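Local coordinates for hypothetical protein PAE2307 (Pyrobaculum aerophilum, PDB 1WVQ) that probably acts as an adenosine-specific kinase and carries a stably phosphorylated side chain, at residues I11-P16 and N118-I123; T19-G24 and V88-N93; H27-V32 and L60-A65. All coordinates share one frame; numbering follows the deposited sequence.

Overall arrangement
The chain holds a three-stranded and a five-stranded antiparallel sheet. Contact 1 joins two strands of the first. Contact 2 joins two inner strands of the second, and contact 3 sets a turn and helix start against its outermost strand within this chain. Contacts 1 and 2 have centres about 11 Å apart and touch directly: Tyr90 OH lies 2.7 Å from Pro14 O, and Ile15 and Leu120 pack on Val21. Contact 3 is about 15 Å from contact 2 and about 21 Å from contact 1, centre to centre. Contacts 1 and 3 each reach a phosphohistidine: Phe28 N hydrogen-bonds the modified His85 of its own chain, Asn118 ND2 that of the second subunit.

Contact 1: residues I11-P16 and N118-I123; sequences IDVPIP and NPLKVI
Lys121 NZ meets Asp12 OD1 at 2.7 Å in a salt bridge between two antiparallel strands. The strands belong to a three-stranded antiparallel sheet, and strand 7-13 is an outer strand of it within this chain. Asp12 and Lys121 are a non-hydrogen-bonded pair, on the face opposite the Ile11 and Val122 side chains. Asp12 CG lies anti to its backbone N (chi1 -177°), and the Lys121 chain bends at chi2. This brings the two charged tips together. The ammonium comes from above the carboxylate plane, 42° out of it. An alanine in place of Lys121 would probably leave the Asp12 carboxylate without its charged mate, with a water as its remaining link across this contact. This water accepts the N-H of Leu120 and lies within hydrogen-bonding distance of Asp12 OD1 and Val13 O.

Ile11 and Val122 form a hydrogen-bonded pair. Ile11 N reaches Val122 O at 2.8 Å, and Val122 N returns a bond of 2.8 Å to Ile11 O. Further along, Val13 N bonds Leu120 O at 2.9 Å.

Packing is on the face that carries Ile11, Val13, Leu120 and Val122. Val13 CG2 touches Val122 CG2 at 3.6 Å. Leu120 runs alongside Val13 and points the same way, with its CD2 3.9 Å from Val13 CG2. Leu77 of helix 68-81 packs on Ile11 and Val13, and Ile23 of strand 20-25 on Leu120 and Val122. Beyond the paired residues, Asn118 ND2 hydrogen-bonds a phosphohistidine of the second subunit. The Ile15 side chain points toward segment 118-123, and its CD1 lies 3.2 Å from Asn118 O.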
loop_
_atom_site.group_PDB
_atom_site.type_symbol
_atom_site.label_atom_id
_atom_site.label_comp_id
_atom_site.label_asym_id
_atom_site.label_seq_id
_atom_site.Cartn_x
_atom_site.Cartn_y
_atom_site.Cartn_z
ATOM N N ILE A 11 15.973 -28.532 -2.698
ATOM C CA ILE A 11 16.989 -27.903 -1.865
ATOM C C ILE A 11 16.477 -27.811 -0.434
ATOM O O ILE A 11 15.434 -27.217 -0.184
ATOM C CB ILE A 11 17.315 -26.476 -2.363
ATOM C CG1 ILE A 11 17.851 -26.519 -3.799
ATOM C CG2 ILE A 11 18.312 -25.815 -1.427
ATOM C CD1 ILE A 11 19.153 -27.278 -3.966
ATOM N N ASP A 12 17.198 -28.405 0.510
ATOM C CA ASP A 12 16.767 -28.347 1.894
ATOM C C ASP A 12 17.224 -27.024 2.482
ATOM O O ASP A 12 18.372 -26.622 2.302
ATOM C CB ASP A 12 17.364 -29.491 2.704
ATOM C CG ASP A 12 16.878 -29.486 4.137
ATOM O OD1 ASP A 12 15.672 -29.738 4.356
ATOM O OD2 ASP A 12 17.695 -29.210 5.044
ATOM N N VAL A 13 16.326 -26.350 3.187
ATOM C CA VAL A 13 16.651 -25.062 3.782
ATOM C C VAL A 13 16.914 -25.156 5.281
ATOM O O VAL A 13 16.017 -25.487 6.053
ATOM C CB VAL A 13 15.505 -24.050 3.552
ATOM C CG1 VAL A 13 15.882 -22.695 4.143
ATOM C CG2 VAL A 13 15.205 -23.930 2.061
ATOM N N PRO A 14 18.155 -24.874 5.707
ATOM C CA PRO A 14 18.489 -24.933 7.133
ATOM C C PRO A 14 17.884 -23.738 7.870
ATOM O O PRO A 14 18.000 -22.603 7.415
ATOM C CB PRO A 14 20.017 -24.852 7.144
ATOM C CG PRO A 14 20.428 -25.292 5.779
ATOM C CD PRO A 14 19.370 -24.671 4.901
ATOM N N ILE A 15 17.237 -23.983 9.001
ATOM C CA ILE A 15 16.667 -22.884 9.772
ATOM C C ILE A 15 16.987 -23.086 11.251
ATOM O O ILE A 15 16.306 -23.845 11.947
ATOM C CB ILE A 15 15.129 -22.773 9.592
ATOM C CG1 ILE A 15 14.780 -22.600 8.109
ATOM C CG2 ILE A 15 14.604 -21.582 10.381
ATOM C CD1 ILE A 15 13.293 -22.474 7.830
ATOM N N PRO A 16 18.053 -22.429 11.745
ATOM C CA PRO A 16 18.443 -22.552 13.156
ATOM C C PRO A 16 17.313 -22.074 14.062
ATOM O O PRO A 16 16.520 -21.216 13.675
ATOM C CB PRO A 16 19.669 -21.648 13.255
ATOM C CG PRO A 16 20.252 -21.704 11.888
ATOM C CD PRO A 16 19.026 -21.611 11.004
ATOM N N ASN A 118 9.658 -23.267 9.753
ATOM C CA ASN A 118 9.453 -24.718 9.663
ATOM C C ASN A 118 10.421 -25.416 8.737
ATOM O O ASN A 118 11.131 -24.774 7.963
ATOM C CB ASN A 118 8.069 -25.043 9.097
ATOM C CG ASN A 118 6.960 -24.533 9.946
ATOM O OD1 ASN A 118 7.040 -24.575 11.168
ATOM N ND2 ASN A 118 5.898 -24.053 9.310
ATOM N N PRO A 119 10.463 -26.757 8.808
ATOM C CA PRO A 119 11.356 -27.489 7.914
ATOM C C PRO A 119 10.865 -27.014 6.546
ATOM O O PRO A 119 9.660 -26.863 6.331
ATOM C CB PRO A 119 10.996 -28.941 8.195
ATOM C CG PRO A 119 10.692 -28.914 9.650
ATOM C CD PRO A 119 9.848 -27.665 9.795
ATOM N N LEU A 120 11.784 -26.766 5.629
ATOM C CA LEU A 120 11.402 -26.246 4.328
ATOM C C LEU A 120 12.291 -26.758 3.206
ATOM O O LEU A 120 13.492 -26.955 3.388
ATOM C CB LEU A 120 11.470 -24.716 4.387
ATOM C CG LEU A 120 11.302 -23.863 3.128
ATOM C CD1 LEU A 120 9.844 -23.809 2.694
ATOM C CD2 LEU A 120 11.812 -22.465 3.433
ATOM N N LYS A 121 11.683 -26.976 2.046
ATOM C CA LYS A 121 12.402 -27.427 0.862
ATOM C C LYS A 121 12.020 -26.492 -0.275
ATOM O O LYS A 121 10.891 -26.001 -0.335
ATOM C CB LYS A 121 11.999 -28.853 0.472
ATOM C CG LYS A 121 12.193 -29.907 1.545
ATOM C CD LYS A 121 13.654 -30.257 1.731
ATOM C CE LYS A 121 13.806 -31.487 2.615
ATOM N NZ LYS A 121 15.226 -31.896 2.726
ATOM N N VAL A 122 12.965 -26.237 -1.170
ATOM C CA VAL A 122 12.705 -25.389 -2.321
ATOM C C VAL A 122 12.839 -26.277 -3.542
ATOM O O VAL A 122 13.817 -27.008 -3.665
ATOM C CB VAL A 122 13.734 -24.242 -2.445
ATOM C CG1 VAL A 122 13.444 -23.413 -3.685
ATOM C CG2 VAL A 122 13.693 -23.368 -1.212
ATOM N N ILE A 123 11.849 -26.234 -4.426
ATOM C CA ILE A 123 11.898 -27.033 -5.643
ATOM C C ILE A 123 12.450 -26.153 -6.752
ATOM O O ILE A 123 11.889 -25.103 -7.064
ATOM C CB ILE A 123 10.504 -27.540 -6.062
ATOM C CG1 ILE A 123 9.854 -28.309 -4.909
ATOM C CG2 ILE A 123 10.634 -28.453 -7.292
ATOM C CD1 ILE A 123 8.423 -28.710 -5.178
HETATM O O HOH W 1 14.465 -27.738 6.296
#

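Contact 2: residues T19-G24 and V88-N93; sequences TNVIIG and VIYIRN
An inner antiparallel ladder of the five-stranded sheet pairs Asn20 with Ile91 and Ile22 with Ile89. These are its hydrogen-bonded pairs, and four backbone bonds hold them. Ile22 N to Ile89 O and Ile89 N to Ile22 O both measure 2.8 Å. Ile91 N reaches Asn20 O at 3.0 Å, and Asn20 N reaches Ile91 O at 3.1 Å. Val21 with Tyr90 and Ile23 with Val88 are the non-hydrogen-bonded pairs between and beyond them.

On the face of Val21 and Tyr90 the key contact is a CH-pi interaction. Val21 CG2 sits 3.8 Å from the centroid of the Tyr90 ring, only 12° off the ring normal. Val21 CG1 stands between the backbone N and the carbonyl carbon (chi1 70°), which leaves CG2 anti to the N and over the middle of the ring. The same CG2 methyl also touches Val88 CG1 at 4.0 Å. The ring's hydroxyl goes beyond the ladder to a hydrogen bond with Pro14 O. Leu77 of helix 68-81 packs on Ile23 and Val88.

At the strand end, Thr19 CG2 rests over the centre of one face of the Arg92 guanidinium, 3.3 Å from Arg92 CZ. This is tight packing. The guanidinium is held by a salt bridge from NH2 to Glu69 and a hydrogen bond from NH1 to Gln17 O. Its rotation is therefore likely to be well fixed. Thr19 OG1 bonds Pro16 O.

On the other face, Ile22 CB and Ile89 CB stand 4.0 Å apart. Helix 96-104 covers both through Ile103. This is an inner ladder of an antiparallel sheet, with helix 68-81 packed on the face of Val21 and Tyr90 and helix 96-104 on the face of Ile22 and Ile89.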
loop_
_atom_site.group_PDB
_atom_site.type_symbol
_atom_site.label_atom_id
_atom_site.label_comp_id
_atom_site.label_asym_id
_atom_site.label_seq_id
_atom_site.Cartn_x
_atom_site.Cartn_y
_atom_site.Cartn_z
ATOM N N THR A 19 15.385 -18.437 14.329
ATOM C CA THR A 19 15.448 -17.690 13.080
ATOM C C THR A 19 14.254 -17.997 12.204
ATOM O O THR A 19 13.545 -18.985 12.404
ATOM C CB THR A 19 16.717 -18.018 12.249
ATOM O OG1 THR A 19 16.600 -19.326 11.672
ATOM C CG2 THR A 19 17.952 -17.961 13.121
ATOM N N ASN A 20 14.030 -17.113 11.240
ATOM C CA ASN A 20 12.978 -17.282 10.255
ATOM C C ASN A 20 13.650 -16.987 8.933
ATOM O O ASN A 20 14.605 -16.213 8.876
ATOM C CB ASN A 20 11.832 -16.288 10.457
ATOM C CG ASN A 20 10.828 -16.748 11.493
ATOM O OD1 ASN A 20 11.024 -16.567 12.695
ATOM N ND2 ASN A 20 9.744 -17.350 11.026
ATOM N N VAL A 21 13.161 -17.615 7.875
ATOM C CA VAL A 21 13.713 -17.385 6.551
ATOM C C VAL A 21 12.610 -16.848 5.650
ATOM O O VAL A 21 11.440 -17.213 5.794
ATOM C CB VAL A 21 14.306 -18.695 5.950
ATOM C CG1 VAL A 21 13.187 -19.678 5.593
ATOM C CG2 VAL A 21 15.159 -18.373 4.726
ATOM N N ILE A 22 12.990 -15.939 4.759
ATOM C CA ILE A 22 12.076 -15.348 3.794
ATOM C C ILE A 22 12.800 -15.513 2.463
ATOM O O ILE A 22 13.947 -15.083 2.318
ATOM C CB ILE A 22 11.828 -13.844 4.075
ATOM C CG1 ILE A 22 11.134 -13.675 5.430
ATOM C CG2 ILE A 22 10.947 -13.241 2.984
ATOM C CD1 ILE A 22 11.060 -12.228 5.913
ATOM N N ILE A 23 12.147 -16.176 1.516
ATOM C CA ILE A 23 12.731 -16.415 0.201
ATOM C C ILE A 23 11.797 -15.829 -0.845
ATOM O O ILE A 23 10.579 -16.009 -0.775
ATOM C CB ILE A 23 12.907 -17.931 -0.067
ATOM C CG1 ILE A 23 13.696 -18.570 1.077
ATOM C CG2 ILE A 23 13.625 -18.155 -1.402
ATOM C CD1 ILE A 23 13.787 -20.078 0.983
ATOM N N GLY A 24 12.368 -15.122 -1.813
ATOM C CA GLY A 24 11.550 -14.520 -2.851
ATOM C C GLY A 24 12.273 -14.285 -4.159
ATOM O O GLY A 24 13.365 -14.804 -4.391
ATOM N N VAL A 88 17.266 -14.249 -0.514
ATOM C CA VAL A 88 17.071 -14.993 0.728
ATOM C C VAL A 88 17.357 -14.081 1.908
ATOM O O VAL A 88 18.344 -13.348 1.905
ATOM C CB VAL A 88 18.031 -16.213 0.823
ATOM C CG1 VAL A 88 17.849 -16.917 2.166
ATOM C CG2 VAL A 88 17.764 -17.185 -0.319
ATOM N N ILE A 89 16.487 -14.133 2.911
ATOM C CA ILE A 89 16.643 -13.326 4.111
ATOM C C ILE A 89 16.506 -14.219 5.336
ATOM O O ILE A 89 15.577 -15.014 5.425
ATOM C CB ILE A 89 15.542 -12.237 4.223
ATOM C CG1 ILE A 89 15.640 -11.250 3.059
ATOM C CG2 ILE A 89 15.672 -11.499 5.560
ATOM C CD1 ILE A 89 14.438 -10.329 2.952
ATOM N N TYR A 90 17.451 -14.101 6.262
ATOM C CA TYR A 90 17.384 -14.832 7.525
ATOM C C TYR A 90 17.328 -13.746 8.595
ATOM O O TYR A 90 18.128 -12.803 8.578
ATOM C CB TYR A 90 18.617 -15.719 7.753
ATOM C CG TYR A 90 18.544 -17.091 7.109
ATOM C CD1 TYR A 90 19.003 -17.301 5.813
ATOM C CD2 TYR A 90 18.049 -18.189 7.818
ATOM C CE1 TYR A 90 18.981 -18.572 5.230
ATOM C CE2 TYR A 90 18.022 -19.466 7.244
ATOM C CZ TYR A 90 18.495 -19.648 5.953
ATOM O OH TYR A 90 18.526 -20.914 5.400
ATOM N N ILE A 91 16.376 -13.871 9.515
ATOM C CA ILE A 91 16.219 -12.887 10.577
ATOM C C ILE A 91 16.096 -13.471 11.978
ATOM O O ILE A 91 15.533 -14.550 12.177
ATOM C CB ILE A 91 14.965 -11.998 10.370
ATOM C CG1 ILE A 91 13.743 -12.873 10.076
ATOM C CG2 ILE A 91 15.214 -10.973 9.277
ATOM C CD1 ILE A 91 12.431 -12.106 10.108
ATOM N N ARG A 92 16.632 -12.715 12.932
ATOM C CA ARG A 92 16.582 -13.027 14.357
ATOM C C ARG A 92 16.128 -11.729 15.023
ATOM O O ARG A 92 16.354 -10.636 14.490
ATOM C CB ARG A 92 17.965 -13.390 14.911
ATOM C CG ARG A 92 18.459 -14.798 14.629
ATOM C CD ARG A 92 19.827 -14.988 15.298
ATOM N NE ARG A 92 20.459 -16.266 14.972
ATOM C CZ ARG A 92 20.116 -17.441 15.494
ATOM N NH1 ARG A 92 19.134 -17.529 16.384
ATOM N NH2 ARG A 92 20.765 -18.537 15.115
ATOM N N ASN A 93 15.491 -11.854 16.182
ATOM C CA ASN A 93 15.019 -10.708 16.958
ATOM C C ASN A 93 13.979 -9.878 16.231
ATOM O O ASN A 93 13.861 -8.668 16.436
ATOM C CB ASN A 93 16.209 -9.849 17.370
ATOM C CG ASN A 93 17.274 -10.665 18.062
ATOM O OD1 ASN A 93 16.986 -11.397 19.016
ATOM N ND2 ASN A 93 18.509 -10.563 17.581
#

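Contact 3: residues H27-V32 and L60-A65; sequences HFIKTV and LVRHEA
Arg62 meets Val32 with its CB and Ile29 with its guanidinium. Its CB meets Val32 CB at 4.1 Å. The chain then bends at chi2 (-69°), which turns the outer part toward Ile29. Arg62 NE lies 3.7 Å from Ile29 CD1, and Arg62 CZ lies equally near that methyl. The methyl sits over one face of the guanidinium, offset toward the rim. Leu60 CD1 covers the opposite face, so the flat group is sandwiched between two apolar tips. At its end, NH2 forms a salt bridge with Glu54, and NH1 forms one with Glu147 of the third subunit.

Val32 also reaches the next residues of the strand. Its CG2 is 3.8 Å from His63 CA and 3.8 Å from Glu64 CG, and the Val32 and Glu64 side chains cross at about a right angle. The Glu64 carboxylate is paired with Arg152 and Arg155 of the third subunit.

A type I turn from Phe28 to Thr31 places Ile29. Here a beta turn and the start of the helix that follows it pack on the outermost strand of an antiparallel sheet within this chain, which the third subunit extends by a parallel ladder through Leu60 and Val61.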
loop_
_atom_site.group_PDB
_atom_site.type_symbol
_atom_site.label_atom_id
_atom_site.label_comp_id
_atom_site.label_asym_id
_atom_site.label_seq_id
_atom_site.Cartn_x
_atom_site.Cartn_y
_atom_site.Cartn_z
ATOM N N HIS A 27 14.498 -8.337 -8.884
ATOM C CA HIS A 27 15.217 -8.013 -10.110
ATOM C C HIS A 27 15.997 -6.731 -9.854
ATOM O O HIS A 27 15.630 -5.950 -8.986
ATOM C CB HIS A 27 14.253 -7.822 -11.291
ATOM C CG HIS A 27 13.565 -6.494 -11.307
ATOM N ND1 HIS A 27 12.551 -6.171 -10.431
ATOM C CD2 HIS A 27 13.726 -5.416 -12.111
ATOM C CE1 HIS A 27 12.116 -4.952 -10.697
ATOM N NE2 HIS A 27 12.810 -4.473 -11.714
ATOM N N PHE A 28 17.085 -6.542 -10.595
ATOM C CA PHE A 28 17.929 -5.357 -10.476
ATOM C C PHE A 28 18.797 -5.368 -9.219
ATOM O O PHE A 28 18.343 -5.689 -8.124
ATOM C CB PHE A 28 17.066 -4.092 -10.528
ATOM C CG PHE A 28 17.854 -2.817 -10.636
ATOM C CD1 PHE A 28 18.951 -2.725 -11.490
ATOM C CD2 PHE A 28 17.470 -1.692 -9.914
ATOM C CE1 PHE A 28 19.651 -1.522 -11.621
ATOM C CE2 PHE A 28 18.165 -0.486 -10.040
ATOM C CZ PHE A 28 19.252 -0.403 -10.892
ATOM N N ILE A 29 20.060 -5.003 -9.406
ATOM C CA ILE A 29 21.049 -4.990 -8.340
ATOM C C ILE A 29 20.664 -4.165 -7.110
ATOM O O ILE A 29 21.080 -4.483 -5.997
ATOM C CB ILE A 29 22.416 -4.516 -8.908
ATOM C CG1 ILE A 29 23.557 -5.043 -8.043
ATOM C CG2 ILE A 29 22.453 -3.005 -9.002
ATOM C CD1 ILE A 29 24.930 -4.859 -8.680
ATOM N N LYS A 30 19.862 -3.122 -7.299
ATOM C CA LYS A 30 19.459 -2.286 -6.171
ATOM C C LYS A 30 18.653 -3.075 -5.134
ATOM O O LYS A 30 18.490 -2.632 -4.003
ATOM C CB LYS A 30 18.659 -1.078 -6.670
ATOM C CG LYS A 30 18.477 0.023 -5.620
ATOM C CD LYS A 30 18.087 1.362 -6.255
ATOM C CE LYS A 30 16.660 1.381 -6.798
ATOM N NZ LYS A 30 15.655 1.505 -5.700
ATOM N N THR A 31 18.160 -4.247 -5.518
ATOM C CA THR A 31 17.390 -5.089 -4.608
ATOM C C THR A 31 18.093 -5.310 -3.265
ATOM O O THR A 31 17.470 -5.214 -2.202
ATOM C CB THR A 31 17.115 -6.482 -5.238
ATOM O OG1 THR A 31 16.212 -6.340 -6.338
ATOM C CG2 THR A 31 16.504 -7.434 -4.211
ATOM N N VAL A 32 19.387 -5.604 -3.309
ATOM C CA VAL A 32 20.116 -5.871 -2.077
ATOM C C VAL A 32 20.096 -4.695 -1.103
ATOM O O VAL A 32 19.918 -4.895 0.097
ATOM C CB VAL A 32 21.578 -6.308 -2.367
ATOM C CG1 VAL A 32 22.396 -5.139 -2.855
ATOM C CG2 VAL A 32 22.198 -6.914 -1.117
ATOM N N LEU A 60 26.822 -12.094 -9.423
ATOM C CA LEU A 60 27.297 -12.382 -8.083
ATOM C C LEU A 60 26.190 -12.387 -7.047
ATOM O O LEU A 60 25.180 -11.690 -7.187
ATOM C CB LEU A 60 28.348 -11.353 -7.666
ATOM C CG LEU A 60 29.596 -11.276 -8.543
ATOM C CD1 LEU A 60 30.364 -10.013 -8.213
ATOM C CD2 LEU A 60 30.450 -12.521 -8.344
ATOM N N VAL A 61 26.383 -13.197 -6.014
ATOM C CA VAL A 61 25.432 -13.234 -4.918
ATOM C C VAL A 61 25.785 -11.981 -4.126
ATOM O O VAL A 61 26.846 -11.908 -3.496
ATOM C CB VAL A 61 25.628 -14.475 -4.029
ATOM C CG1 VAL A 61 24.692 -14.400 -2.828
ATOM C CG2 VAL A 61 25.360 -15.735 -4.834
ATOM N N ARG A 62 24.912 -10.984 -4.195
ATOM C CA ARG A 62 25.115 -9.718 -3.505
ATOM C C ARG A 62 24.566 -9.860 -2.093
ATOM O O ARG A 62 23.541 -10.508 -1.887
ATOM C CB ARG A 62 24.385 -8.605 -4.255
ATOM C CG ARG A 62 24.742 -8.520 -5.727
ATOM C CD ARG A 62 26.173 -8.041 -5.933
ATOM N NE ARG A 62 26.520 -7.948 -7.350
ATOM C CZ ARG A 62 27.564 -7.279 -7.824
ATOM N NH1 ARG A 62 28.374 -6.630 -6.994
ATOM N NH2 ARG A 62 27.796 -7.259 -9.130
ATOM N N HIS A 63 25.233 -9.258 -1.116
ATOM C CA HIS A 63 24.768 -9.407 0.254
ATOM C C HIS A 63 25.053 -8.248 1.196
ATOM O O HIS A 63 25.941 -7.437 0.957
ATOM C CB HIS A 63 25.368 -10.684 0.850
ATOM C CG HIS A 63 26.866 -10.700 0.856
ATOM N ND1 HIS A 63 27.611 -10.480 1.996
ATOM C CD2 HIS A 63 27.756 -10.942 -0.135
ATOM C CE1 HIS A 63 28.897 -10.586 1.705
ATOM N NE2 HIS A 63 29.010 -10.867 0.418
ATOM N N GLU A 64 24.259 -8.191 2.260
ATOM C CA GLU A 64 24.371 -7.193 3.327
ATOM C C GLU A 64 23.928 -7.921 4.597
ATOM O O GLU A 64 23.122 -8.850 4.529
ATOM C CB GLU A 64 23.436 -6.004 3.090
ATOM C CG GLU A 64 23.752 -5.138 1.874
ATOM C CD GLU A 64 25.079 -4.402 1.980
ATOM O OE1 GLU A 64 25.587 -4.233 3.108
ATOM O OE2 GLU A 64 25.605 -3.973 0.928
ATOM N N ALA A 65 24.435 -7.504 5.753
ATOM C CA ALA A 65 24.066 -8.163 7.001
ATOM C C ALA A 65 24.682 -7.482 8.213
ATOM O O ALA A 65 25.693 -6.795 8.099
ATOM C CB ALA A 65 24.510 -9.627 6.964
#